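Local coordinates for actin binding protein family protein (Entamoeba histolytica HM-1:IMSS, PDB 6K2F) that probably binds actin monomers through its ADF-homology domains, of which this chain is the N-terminal one, and so restrains actin polymerization, at residues S62-T68 against K79-Y85. Numbering follows the deposited sequence.
Sequences SYILFRT and KWLLLAY
Arg67 lays its aliphatic chain across the six-membered ring of Trp80: CB of Arg67 sits 3.7 Å from the ring centroid and only 6° off the normal, a CH-pi contact over the face. Arg67 CG points away from the residue's own N, which carries the chain on over the indole, CG lying 4.0 Å from Trp80 CE2; beyond the bend at chi3 the guanidinium plane stands almost perpendicular to the ring. On the same side of the sheet, Leu65 CD2 and Leu82 CD1 meet at 3.4 Å, tighter than ordinary van der Waals contact. Phe66, Leu81, Ile64 and Leu83 pack on the other side, where Ile64 CB is 3.8 Å from Leu83 CB. Two neighbouring antiparallel strands at the centre of the mixed sheet of the ADF-homology fold are thus joined, their segment axes at 149°. Paired backbone bonds fix the register; the straightest, Phe66 N to Leu81 O, reaches 178° at the hydrogen. Lys79 O accepts two donors, Thr68 N in the carbonyl plane and Thr68 OG1 (2.7 Å) from above it. Farther out, Trp80 NE1 hydrogen-bonds to Asn16 OD1 and Arg67 NE to Gly21 O, and Tyr78 forms a cation-pi pair with Arg67.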
loop_
_atom_site.group_PDB
_atom_site.type_symbol
_atom_site.label_atom_id
_atom_site.label_comp_id
_atom_site.label_asym_id
_atom_site.label_seq_id
_atom_site.Cartn_x
_atom_site.Cartn_y
_atom_site.Cartn_z
ATOM N N SER A 62 -11.755 -18.067 3.100
ATOM C CA SER A 62 -11.853 -16.665 2.642
ATOM C C SER A 62 -11.042 -16.494 1.380
ATOM O O SER A 62 -10.179 -17.347 1.076
ATOM C CB SER A 62 -11.488 -15.643 3.691
ATOM O OG SER A 62 -10.128 -15.719 4.074
ATOM N N TYR A 63 -11.359 -15.449 0.637
ATOM C CA TYR A 63 -10.561 -15.023 -0.519
ATOM C C TYR A 63 -9.773 -13.774 -0.169
ATOM O O TYR A 63 -10.267 -12.892 0.537
ATOM C CB TYR A 63 -11.455 -14.675 -1.693
ATOM C CG TYR A 63 -12.379 -15.766 -2.146
ATOM C CD1 TYR A 63 -11.897 -16.901 -2.762
ATOM C CD2 TYR A 63 -13.750 -15.632 -2.012
ATOM C CE1 TYR A 63 -12.751 -17.892 -3.220
ATOM C CE2 TYR A 63 -14.616 -16.591 -2.495
ATOM C CZ TYR A 63 -14.126 -17.732 -3.092
ATOM O OH TYR A 63 -15.023 -18.671 -3.521
ATOM N N ILE A 64 -8.585 -13.659 -0.748
ATOM C CA ILE A 64 -7.798 -12.396 -0.693
ATOM C C ILE A 64 -7.482 -11.997 -2.127
ATOM O O ILE A 64 -6.909 -12.795 -2.850
ATOM C CB ILE A 64 -6.466 -12.535 0.061
ATOM C CG1 ILE A 64 -6.605 -13.186 1.436
ATOM C CG2 ILE A 64 -5.809 -11.158 0.122
ATOM C CD1 ILE A 64 -7.176 -12.295 2.446
ATOM N N LEU A 65 -7.908 -10.804 -2.521
ATOM C CA LEU A 65 -7.508 -10.193 -3.803
ATOM C C LEU A 65 -6.293 -9.326 -3.512
ATOM O O LEU A 65 -6.445 -8.326 -2.814
ATOM C CB LEU A 65 -8.672 -9.389 -4.369
ATOM C CG LEU A 65 -9.964 -10.171 -4.521
ATOM C CD1 LEU A 65 -11.072 -9.280 -5.031
ATOM C CD2 LEU A 65 -9.756 -11.361 -5.428
ATOM N N PHE A 66 -5.132 -9.778 -3.947
ATOM C CA PHE A 66 -3.838 -9.198 -3.539
ATOM C C PHE A 66 -3.202 -8.537 -4.767
ATOM O O PHE A 66 -2.877 -9.184 -5.753
ATOM C CB PHE A 66 -2.950 -10.279 -2.942
ATOM C CG PHE A 66 -1.760 -9.735 -2.204
ATOM C CD1 PHE A 66 -0.640 -9.336 -2.909
ATOM C CD2 PHE A 66 -1.751 -9.657 -0.819
ATOM C CE1 PHE A 66 0.468 -8.852 -2.243
ATOM C CE2 PHE A 66 -0.653 -9.125 -0.158
ATOM C CZ PHE A 66 0.454 -8.737 -0.870
ATOM N N ARG A 67 -2.993 -7.247 -4.674
ATOM C CA ARG A 67 -2.494 -6.438 -5.811
ATOM C C ARG A 67 -0.988 -6.650 -5.986
ATOM O O ARG A 67 -0.255 -6.550 -5.005
ATOM C CB ARG A 67 -2.806 -4.964 -5.571
ATOM C CG ARG A 67 -2.507 -4.088 -6.777
ATOM C CD ARG A 67 -2.800 -2.617 -6.539
ATOM N NE ARG A 67 -2.121 -2.112 -5.354
ATOM C CZ ARG A 67 -0.830 -1.828 -5.253
ATOM N NH1 ARG A 67 -0.018 -1.993 -6.285
ATOM N NH2 ARG A 67 -0.340 -1.367 -4.116
ATOM N N THR A 68 -0.550 -6.947 -7.203
ATOM C CA THR A 68 0.890 -7.061 -7.526
ATOM C C THR A 68 1.445 -5.678 -7.849
ATOM O O THR A 68 0.697 -4.682 -7.844
ATOM C CB THR A 68 1.171 -8.012 -8.697
ATOM O OG1 THR A 68 0.836 -7.383 -9.936
ATOM C CG2 THR A 68 0.440 -9.328 -8.545
ATOM N N LYS A 79 -2.192 -6.041 -12.272
ATOM C CA LYS A 79 -2.396 -7.502 -12.144
ATOM C C LYS A 79 -2.511 -7.862 -10.657
ATOM O O LYS A 79 -1.869 -7.225 -9.823
ATOM C CB LYS A 79 -1.233 -8.237 -12.801
ATOM C CG LYS A 79 -1.143 -8.051 -14.309
ATOM C CD LYS A 79 -1.745 -9.182 -15.048
ATOM C CE LYS A 79 -1.689 -9.058 -16.555
ATOM N NZ LYS A 79 -2.421 -10.190 -17.167
ATOM N N TRP A 80 -3.331 -8.852 -10.343
ATOM C CA TRP A 80 -3.635 -9.285 -8.959
ATOM C C TRP A 80 -3.349 -10.779 -8.794
ATOM O O TRP A 80 -3.247 -11.503 -9.793
ATOM C CB TRP A 80 -5.103 -9.003 -8.647
ATOM C CG TRP A 80 -5.464 -7.548 -8.643
ATOM C CD1 TRP A 80 -5.503 -6.699 -9.706
ATOM C CD2 TRP A 80 -5.809 -6.771 -7.490
ATOM N NE1 TRP A 80 -5.853 -5.445 -9.294
ATOM C CE2 TRP A 80 -6.052 -5.452 -7.942
ATOM C CE3 TRP A 80 -6.012 -7.067 -6.141
ATOM C CZ2 TRP A 80 -6.458 -4.441 -7.077
ATOM C CZ3 TRP A 80 -6.423 -6.069 -5.292
ATOM C CH2 TRP A 80 -6.629 -4.769 -5.752
ATOM N N LEU A 81 -3.221 -11.190 -7.540
ATOM C CA LEU A 81 -3.292 -12.608 -7.137
ATOM C C LEU A 81 -4.669 -12.858 -6.544
ATOM O O LEU A 81 -5.174 -12.009 -5.785
ATOM C CB LEU A 81 -2.235 -12.924 -6.080
ATOM C CG LEU A 81 -0.832 -12.418 -6.360
ATOM C CD1 LEU A 81 0.042 -12.690 -5.150
ATOM C CD2 LEU A 81 -0.285 -13.033 -7.619
ATOM N N LEU A 82 -5.243 -14.000 -6.872
ATOM C CA LEU A 82 -6.431 -14.495 -6.151
ATOM C C LEU A 82 -5.925 -15.549 -5.176
ATOM O O LEU A 82 -5.450 -16.597 -5.633
ATOM C CB LEU A 82 -7.445 -15.069 -7.140
ATOM C CG LEU A 82 -8.653 -15.731 -6.463
ATOM C CD1 LEU A 82 -9.377 -14.770 -5.536
ATOM C CD2 LEU A 82 -9.586 -16.293 -7.517
ATOM N N LEU A 83 -5.948 -15.232 -3.889
ATOM C CA LEU A 83 -5.550 -16.188 -2.833
ATOM C C LEU A 83 -6.842 -16.804 -2.318
ATOM O O LEU A 83 -7.723 -16.047 -1.904
ATOM C CB LEU A 83 -4.805 -15.456 -1.723
ATOM C CG LEU A 83 -3.631 -14.582 -2.169
ATOM C CD1 LEU A 83 -2.952 -13.970 -0.958
ATOM C CD2 LEU A 83 -2.636 -15.353 -3.011
ATOM N N ALA A 84 -6.973 -18.117 -2.378
ATOM C CA ALA A 84 -8.197 -18.768 -1.879
ATOM C C ALA A 84 -7.762 -19.672 -0.736
ATOM O O ALA A 84 -7.081 -20.691 -1.010
ATOM C CB ALA A 84 -8.871 -19.535 -2.968
ATOM N N TYR A 85 -8.122 -19.283 0.486
ATOM C CA TYR A 85 -7.849 -20.078 1.703
ATOM C C TYR A 85 -9.064 -20.976 1.911
ATOM O O TYR A 85 -10.130 -20.451 2.218
ATOM C CB TYR A 85 -7.579 -19.177 2.906
ATOM C CG TYR A 85 -7.520 -19.936 4.211
ATOM C CD1 TYR A 85 -6.623 -20.969 4.404
ATOM C CD2 TYR A 85 -8.385 -19.645 5.247
ATOM C CE1 TYR A 85 -6.581 -21.677 5.595
ATOM C CE2 TYR A 85 -8.358 -20.352 6.430
ATOM C CZ TYR A 85 -7.452 -21.376 6.619
ATOM O OH TYR A 85 -7.453 -22.084 7.792
#